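Local atomic coordinates of chloroplast pentatricopeptide repeat protein 10 (Zea mays, PDB entry 4M59), a protein that binds specific single-stranded intergenic RNA elements of the chloroplast atpH and psaJ transcripts and blocks exonucleases, stabilising the mRNA. Residues 328-333 with 361-367; 333-337 with 370-374; 580-586 with 617-621. The protein carries 4 engineered substitutions. One frame throughout, in Å; residues are numbered along the deposited sequence.

In the fold
Contacts 1 and 2, their centres about 9 Å apart, join the same two helical hairpins, predicted as repeats 8 and 9. They share Phe333, which ends the loop in one and opens the helix in the other. Contact 3 repeats the helix-on-helix geometry of contact 2 between predicted repeats 15 and 16. All three are partly buried, none wholly core or surface; the centre of contact 1 lies nearest that of the chain, at about 20 Å, and that of contact 3 farthest, at about 37 Å. Contact 1, against the RNA, combines ring-edge packing with a hydrogen bond from an engineered serine; contact 2 relies on aromatic and apolar fit; contact 3 sets a charged network beside an exposed tryptophan.

Contact 1: 328-333 with 361-367. Engineered in segment 361-367: Ser362 (natural residue Cys). With nucleotides of chain C.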
# COMPACT_ATOMS: atom_id res chain seq x y z
N GLY A 328 -8.12 1.20 13.75
CA GLY A 328 -8.07 -0.16 13.26
C GLY A 328 -6.74 -0.46 12.65
O GLY A 328 -6.08 -1.42 13.00
N LYS A 329 -6.32 0.45 11.81
CA LYS A 329 -5.11 0.28 11.07
C LYS A 329 -3.93 0.30 11.95
O LYS A 329 -2.87 -0.10 11.56
CB LYS A 329 -4.99 1.38 10.07
CG LYS A 329 -5.93 1.23 8.97
CD LYS A 329 -6.51 2.55 8.58
CE LYS A 329 -7.33 2.41 7.35
NZ LYS A 329 -7.96 1.08 7.20
N LYS A 330 -4.11 0.80 13.16
CA LYS A 330 -3.04 0.83 14.16
C LYS A 330 -3.28 -0.31 15.13
O LYS A 330 -2.45 -0.58 16.00
CB LYS A 330 -3.02 2.17 14.89
CG LYS A 330 -2.00 3.16 14.35
CD LYS A 330 -1.93 3.11 12.83
CE LYS A 330 -0.57 3.55 12.33
NZ LYS A 330 -0.47 5.03 12.23
N SER A 331 -4.42 -0.96 14.97
CA SER A 331 -4.79 -2.09 15.79
C SER A 331 -4.71 -1.75 17.26
O SER A 331 -4.21 -2.52 18.06
CB SER A 331 -3.87 -3.27 15.51
OG SER A 331 -2.61 -3.03 16.08
N ARG A 332 -5.21 -0.58 17.61
CA ARG A 332 -5.15 -0.15 18.99
C ARG A 332 -6.32 -0.74 19.74
O ARG A 332 -7.27 -0.05 20.08
CB ARG A 332 -5.12 1.38 19.09
CG ARG A 332 -3.72 1.96 18.85
CD ARG A 332 -3.74 3.31 18.18
NE ARG A 332 -3.83 4.43 19.11
CZ ARG A 332 -2.84 5.28 19.36
NH1 ARG A 332 -3.01 6.26 20.23
NH2 ARG A 332 -1.68 5.14 18.75
N PHE A 333 -6.24 -2.04 20.00
CA PHE A 333 -7.34 -2.80 20.59
C PHE A 333 -7.99 -2.18 21.82
O PHE A 333 -9.18 -1.89 21.82
CB PHE A 333 -6.87 -4.22 20.91
CG PHE A 333 -6.22 -4.92 19.76
CD1 PHE A 333 -6.62 -4.67 18.46
CD2 PHE A 333 -5.20 -5.84 19.97
CE1 PHE A 333 -6.02 -5.31 17.40
CE2 PHE A 333 -4.59 -6.48 18.91
CZ PHE A 333 -5.01 -6.22 17.62
N VAL A 361 -9.59 -5.30 11.84
CA VAL A 361 -8.36 -4.83 12.47
C VAL A 361 -7.11 -5.48 11.88
O VAL A 361 -7.17 -6.55 11.28
CB VAL A 361 -8.39 -5.05 13.99
CG1 VAL A 361 -8.15 -6.51 14.33
CG2 VAL A 361 -7.36 -4.16 14.67
N SER A 362 -5.98 -4.81 12.06
CA SER A 362 -4.70 -5.29 11.54
C SER A 362 -4.13 -6.39 12.43
O SER A 362 -3.98 -6.20 13.64
CB SER A 362 -3.72 -4.14 11.42
OG SER A 362 -4.37 -2.90 11.63
N GLY A 363 -3.80 -7.52 11.83
CA GLY A 363 -3.22 -8.63 12.56
C GLY A 363 -2.13 -8.18 13.51
O GLY A 363 -1.42 -7.21 13.24
N LYS A 364 -2.01 -8.88 14.64
CA LYS A 364 -1.02 -8.53 15.65
C LYS A 364 -1.09 -9.47 16.84
O LYS A 364 -1.77 -10.49 16.80
CB LYS A 364 -1.21 -7.08 16.10
CG LYS A 364 -0.05 -6.52 16.89
CD LYS A 364 -0.53 -5.58 17.99
CE LYS A 364 -0.24 -4.13 17.64
NZ LYS A 364 -0.14 -3.28 18.87
N ARG A 365 -0.39 -9.11 17.91
CA ARG A 365 -0.35 -9.92 19.12
C ARG A 365 -1.52 -9.60 20.03
O ARG A 365 -1.81 -8.43 20.28
CB ARG A 365 0.97 -9.70 19.86
CG ARG A 365 1.40 -10.88 20.73
CD ARG A 365 2.03 -10.40 22.02
NE ARG A 365 3.48 -10.55 22.02
CZ ARG A 365 4.15 -11.32 22.87
NH1 ARG A 365 3.50 -12.00 23.80
NH2 ARG A 365 5.47 -11.40 22.79
N GLY A 366 -2.19 -10.64 20.53
CA GLY A 366 -3.31 -10.47 21.43
C GLY A 366 -4.59 -10.09 20.71
O GLY A 366 -5.53 -9.59 21.32
N MET A 367 -4.63 -10.34 19.41
CA MET A 367 -5.80 -10.01 18.60
C MET A 367 -6.94 -10.99 18.84
O MET A 367 -8.11 -10.62 18.75
CB MET A 367 -5.43 -10.00 17.11
CG MET A 367 -6.63 -10.01 16.18
SD MET A 367 -6.18 -9.80 14.45
CE MET A 367 -7.76 -10.06 13.66
P U C 8 1.89 -5.79 7.51
OP1 U C 8 1.53 -5.77 6.06
OP2 U C 8 1.50 -4.65 8.37
O5' U C 8 1.31 -7.13 8.14
C5' U C 8 1.37 -8.37 7.42
C4' U C 8 0.30 -9.32 7.90
O4' U C 8 0.76 -9.99 9.11
C3' U C 8 -1.04 -8.67 8.24
O3' U C 8 -2.13 -9.44 7.75
C2' U C 8 -1.02 -8.58 9.77
O2' U C 8 -2.30 -8.67 10.34
C1' U C 8 -0.18 -9.80 10.15
N1 U C 8 0.57 -9.61 11.40
C2 U C 8 0.59 -10.66 12.30
O2 U C 8 0.01 -11.71 12.10
N3 U C 8 1.30 -10.42 13.45
C4 U C 8 1.98 -9.27 13.78
O4 U C 8 2.58 -9.21 14.86
C5 U C 8 1.92 -8.23 12.79
C6 U C 8 1.23 -8.43 11.67
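Gly328, Ser331 and Phe333 meet Val361, Ser362 and Lys364 in a loop-to-loop contact between two helical hairpins: residues 328-333 join helix 317-328 to helix 333-346, and residues 361-367 join helix 352-359 to helix 367-380. The two segments begin close together, with Gly328 CA 4.7 Å from Val361 CA. The hydrogen bond that crosses runs from Ser362 OG to Gly328 O, at 2.6 Å; Ser362 is an engineered replacement for cysteine, so this bond belongs to the variant. Its hydroxyl is tilted 23° from the carbonyl plane, while Ser331 N, at the Schellman motif that ends helix 317-328, comes from the opposite face of that plane. Two donors, one from each loop, thus grip the same oxygen.

The Phe333 ring reaches into the second loop mainly by its rim. Val361 CG2 lies in the ring plane, 3.3 Å from Phe333 CE1; with CG1 at chi1 76°, CG2 is left anti to the valine nitrogen and faces the ring edge. Arg365 O also lies in the plane, 3.7 Å from Phe333 CE2, and Met367 CB packs 3.8 Å from Phe333 CZ, the two side chains crossing obliquely. The Lys364 chain, bent at chi2 and chi3, runs past the Ser331 hydroxyl, leaving NZ 5.9 Å from the Phe333 ring centroid, at most a weak cation-pi attraction. A type II turn from Lys364 to Met367 places Gly366 where positive phi is needed.

On the RNA side, Lys364 CA packs 3.6 Å from C4 of U8 of chain C, and Arg365 forms a salt bridge with a phosphate of another RNA nucleotide. Adjacent intra-hairpin loops packed together beside bound RNA are characteristic of the pentatricopeptide repeat solenoid.

Contact 2: 333-337 with 370-374; sequences FTVML and YVTRV. With PO4 (phosphate ion), chain E.
Phe333 and Tyr370 form an offset stack, with ring centroids 4.6 Å apart and planes inclined by 28°. The overlap is uneven: Phe333 CD1 stands over the centre of the tyrosine ring, whereas Tyr370 CB sits toward the rim of one phenylalanine face. Val374 CG2 lies over the other tyrosine face, toward its rim, so the ring is a flat wedge held between a phenyl group from one helix and a methyl from its own. CG trans to the backbone nitrogen, chi1 164°, sends this wedge across the interhelix gap. That gap separates helix segments nearly parallel at 8°, their axes 10.9 Å apart, as expected for equivalent helices of successive hairpins in a pentatricopeptide repeat superhelix.

At the far end of the wedge, the bend at Met336 chi3 brings its CE to 3.2 Å from Tyr370 OH, and the sulfur makes an oblique Met-aromatic contact; the hydroxyl itself is hydrogen-bonded to Met358 O. Leu337 fills the hollow beside the ring, its CG 4.1 Å from Tyr370 CD1 and its CD1 4.0 Å from Arg373 CG. An alanine in place of Tyr370 is likely to open a gap between Phe333 and Val374 and leave Met358 O without this donor. Beyond Leu337, the Arg373 guanidinium pairs with Asp369 and Glu376 and weakly hydrogen-bonds a phosphate ion, probably from the crystallisation liquor, also bound by Arg121 of the second subunit.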
# COMPACT_ATOMS: atom_id res chain seq x y z
N PHE A 333 -6.24 -2.04 20.00
CA PHE A 333 -7.34 -2.80 20.59
C PHE A 333 -7.99 -2.18 21.82
O PHE A 333 -9.18 -1.89 21.82
CB PHE A 333 -6.87 -4.22 20.91
CG PHE A 333 -6.22 -4.92 19.76
CD1 PHE A 333 -6.62 -4.67 18.46
CD2 PHE A 333 -5.20 -5.84 19.97
CE1 PHE A 333 -6.02 -5.31 17.40
CE2 PHE A 333 -4.59 -6.48 18.91
CZ PHE A 333 -5.01 -6.22 17.62
N THR A 334 -7.21 -1.98 22.88
CA THR A 334 -7.78 -1.56 24.15
C THR A 334 -8.58 -0.28 24.06
O THR A 334 -9.64 -0.17 24.63
CB THR A 334 -6.69 -1.39 25.18
OG1 THR A 334 -6.00 -2.64 25.32
CG2 THR A 334 -7.27 -1.03 26.50
N VAL A 335 -8.05 0.69 23.32
CA VAL A 335 -8.73 1.96 23.13
C VAL A 335 -9.95 1.81 22.23
O VAL A 335 -10.96 2.46 22.43
CB VAL A 335 -7.77 3.01 22.55
CG1 VAL A 335 -8.49 4.02 21.72
CG2 VAL A 335 -7.02 3.69 23.66
N MET A 336 -9.85 0.93 21.25
CA MET A 336 -10.99 0.62 20.42
C MET A 336 -12.12 0.09 21.28
O MET A 336 -13.27 0.46 21.10
CB MET A 336 -10.60 -0.39 19.35
CG MET A 336 -9.68 0.15 18.30
SD MET A 336 -9.08 -1.05 17.13
CE MET A 336 -10.48 -1.16 16.06
N LEU A 337 -11.79 -0.75 22.24
CA LEU A 337 -12.79 -1.32 23.11
C LEU A 337 -13.37 -0.32 24.08
O LEU A 337 -14.57 -0.32 24.31
CB LEU A 337 -12.20 -2.49 23.89
CG LEU A 337 -11.92 -3.73 23.06
CD1 LEU A 337 -11.31 -4.76 23.93
CD2 LEU A 337 -13.21 -4.22 22.51
N TYR A 370 -9.12 -9.94 21.59
CA TYR A 370 -9.83 -8.76 21.17
C TYR A 370 -11.08 -9.17 20.44
O TYR A 370 -12.17 -8.76 20.80
CB TYR A 370 -8.94 -7.93 20.28
CG TYR A 370 -9.62 -6.87 19.46
CD1 TYR A 370 -9.94 -5.64 19.98
CD2 TYR A 370 -9.90 -7.09 18.14
CE1 TYR A 370 -10.54 -4.69 19.22
CE2 TYR A 370 -10.50 -6.15 17.38
CZ TYR A 370 -10.82 -4.95 17.92
OH TYR A 370 -11.42 -4.04 17.12
N VAL A 371 -10.92 -10.00 19.43
CA VAL A 371 -12.04 -10.47 18.65
C VAL A 371 -13.06 -11.17 19.51
O VAL A 371 -14.25 -11.05 19.29
CB VAL A 371 -11.56 -11.44 17.58
CG1 VAL A 371 -12.70 -11.88 16.72
CG2 VAL A 371 -10.51 -10.79 16.74
N THR A 372 -12.59 -11.89 20.50
CA THR A 372 -13.49 -12.54 21.42
C THR A 372 -14.21 -11.49 22.21
O THR A 372 -15.38 -11.63 22.51
CB THR A 372 -12.73 -13.45 22.36
OG1 THR A 372 -11.95 -14.37 21.59
CG2 THR A 372 -13.68 -14.23 23.20
N ARG A 373 -13.52 -10.41 22.53
CA ARG A 373 -14.11 -9.36 23.34
C ARG A 373 -15.10 -8.54 22.55
O ARG A 373 -15.98 -7.93 23.12
CB ARG A 373 -13.02 -8.47 23.92
CG ARG A 373 -13.33 -7.97 25.29
CD ARG A 373 -13.62 -9.12 26.23
NE ARG A 373 -12.43 -9.87 26.63
CZ ARG A 373 -12.42 -11.17 26.87
NH1 ARG A 373 -13.53 -11.89 26.73
NH2 ARG A 373 -11.31 -11.77 27.23
N VAL A 374 -14.95 -8.54 21.24
CA VAL A 374 -15.86 -7.86 20.35
C VAL A 374 -17.07 -8.70 20.11
O VAL A 374 -18.20 -8.24 20.19
CB VAL A 374 -15.21 -7.62 19.00
CG1 VAL A 374 -16.22 -7.11 18.03
CG2 VAL A 374 -14.10 -6.64 19.12
P PO4 E . -8.93 -14.83 29.40
O1 PO4 E . -9.90 -13.74 29.03
O2 PO4 E . -7.52 -14.36 29.14
O3 PO4 E . -9.09 -15.18 30.86
O4 PO4 E . -9.21 -16.06 28.56

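Contact 3: 580-586 with 617-621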
# COMPACT_ATOMS: atom_id res chain seq x y z
N TRP A 580 37.62 -16.30 1.80
CA TRP A 580 38.34 -15.05 1.85
C TRP A 580 37.56 -14.00 1.11
O TRP A 580 37.49 -12.85 1.53
CB TRP A 580 39.70 -15.22 1.23
CG TRP A 580 40.57 -16.07 2.06
CD1 TRP A 580 40.75 -17.41 1.95
CD2 TRP A 580 41.37 -15.64 3.16
NE1 TRP A 580 41.63 -17.84 2.91
CE2 TRP A 580 42.03 -16.77 3.66
CE3 TRP A 580 41.61 -14.40 3.75
CZ2 TRP A 580 42.90 -16.70 4.73
CZ3 TRP A 580 42.48 -14.33 4.82
CH2 TRP A 580 43.11 -15.47 5.30
N GLU A 581 36.96 -14.41 0.01
CA GLU A 581 36.12 -13.53 -0.77
C GLU A 581 34.89 -13.20 0.04
O GLU A 581 34.23 -12.20 -0.19
CB GLU A 581 35.72 -14.21 -2.07
CG GLU A 581 35.04 -13.30 -3.05
CD GLU A 581 36.02 -12.48 -3.84
OE1 GLU A 581 37.21 -12.83 -3.84
OE2 GLU A 581 35.61 -11.48 -4.46
N ALA A 582 34.58 -14.05 1.01
CA ALA A 582 33.41 -13.83 1.83
C ALA A 582 33.63 -12.67 2.77
O ALA A 582 32.69 -11.97 3.12
CB ALA A 582 33.08 -15.07 2.60
N GLU A 583 34.87 -12.45 3.17
CA GLU A 583 35.17 -11.40 4.13
C GLU A 583 35.28 -10.06 3.44
O GLU A 583 35.00 -9.02 4.04
CB GLU A 583 36.47 -11.69 4.86
CG GLU A 583 36.76 -10.75 5.99
CD GLU A 583 38.18 -10.84 6.45
OE1 GLU A 583 38.45 -10.49 7.61
OE2 GLU A 583 39.04 -11.27 5.66
N LYS A 584 35.66 -10.08 2.17
CA LYS A 584 35.75 -8.87 1.37
C LYS A 584 34.38 -8.18 1.33
O LYS A 584 34.30 -6.95 1.31
CB LYS A 584 36.22 -9.19 -0.04
CG LYS A 584 37.63 -8.69 -0.35
CD LYS A 584 37.84 -7.28 0.18
CE LYS A 584 39.21 -7.13 0.83
NZ LYS A 584 40.03 -6.08 0.17
N ILE A 585 33.32 -8.98 1.31
CA ILE A 585 31.97 -8.44 1.30
C ILE A 585 31.57 -7.95 2.68
O ILE A 585 30.90 -6.95 2.81
CB ILE A 585 30.98 -9.48 0.80
CG1 ILE A 585 31.45 -10.05 -0.53
CG2 ILE A 585 29.62 -8.87 0.63
CD1 ILE A 585 30.48 -10.98 -1.15
N LEU A 586 32.01 -8.66 3.70
CA LEU A 586 31.74 -8.24 5.05
C LEU A 586 32.42 -6.91 5.27
O LEU A 586 31.91 -6.04 5.95
CB LEU A 586 32.28 -9.25 6.04
CG LEU A 586 32.07 -8.87 7.49
CD1 LEU A 586 30.67 -9.23 7.91
CD2 LEU A 586 33.07 -9.57 8.33
N GLU A 617 42.08 -17.58 11.68
CA GLU A 617 41.44 -16.54 10.92
C GLU A 617 40.07 -16.34 11.47
O GLU A 617 39.60 -15.24 11.58
CB GLU A 617 41.32 -16.93 9.48
CG GLU A 617 42.62 -17.04 8.83
CD GLU A 617 43.24 -15.73 8.66
OE1 GLU A 617 44.45 -15.67 8.44
OE2 GLU A 617 42.52 -14.73 8.73
N ALA A 618 39.42 -17.43 11.79
CA ALA A 618 38.10 -17.32 12.35
C ALA A 618 38.17 -16.44 13.57
O ALA A 618 37.29 -15.62 13.80
CB ALA A 618 37.59 -18.67 12.71
N GLN A 619 39.22 -16.59 14.37
CA GLN A 619 39.40 -15.75 15.53
C GLN A 619 39.58 -14.32 15.09
O GLN A 619 39.13 -13.40 15.77
CB GLN A 619 40.60 -16.19 16.36
CG GLN A 619 40.38 -17.43 17.19
CD GLN A 619 39.22 -17.28 18.15
OE1 GLN A 619 39.28 -16.50 19.10
NE2 GLN A 619 38.16 -18.01 17.90
N ARG A 620 40.26 -14.12 13.96
CA ARG A 620 40.53 -12.78 13.46
C ARG A 620 39.24 -11.99 13.24
O ARG A 620 39.17 -10.80 13.56
CB ARG A 620 41.32 -12.86 12.15
CG ARG A 620 42.12 -11.60 11.84
CD ARG A 620 42.47 -11.53 10.36
NE ARG A 620 41.29 -11.37 9.52
CZ ARG A 620 41.09 -12.02 8.38
NH1 ARG A 620 42.00 -12.88 7.94
NH2 ARG A 620 39.99 -11.81 7.68
N VAL A 621 38.23 -12.66 12.71
CA VAL A 621 36.95 -12.03 12.44
C VAL A 621 36.22 -11.75 13.73
O VAL A 621 35.70 -10.67 13.93
CB VAL A 621 36.08 -12.96 11.59
CG1 VAL A 621 34.79 -12.28 11.23
CG2 VAL A 621 36.83 -13.35 10.34
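The helix segments carrying Trp580 and Glu583 on one side and Glu617 and Arg620 on the other run almost parallel, 6° apart, with axes 12.5 Å from each other. Among the paired alpha carbons, Glu583 CA and Val621 CA are separated by 8.5 Å, so long side chains do most of the bridging.

Arg620 is the central link. Bent at chi3 (66°), it turns its guanidinium between two glutamates: NH2 pairs with Glu583 OE1 across the contact and NH1 with Glu617 OE2 in its own helix. Both pairs are modelled implausibly short, so the pairing is more reliable than its length. The intervening positive charge probably eases the repulsion between the two carboxylates.

Trp580 extends its six-membered ring toward this network, CH2 lying 3.4 Å from Glu617 CD and CZ3 lying 3.5 Å from Arg620 NH1. Its ring also meets Phe609 of helix 599-612, a residue on which Val621 packs. Farther along, Leu586 CD2 touches Val621 CG1 at 4.3 Å. Such side-by-side packing of corresponding helices from adjacent hairpins is typical of the pentatricopeptide repeat solenoid.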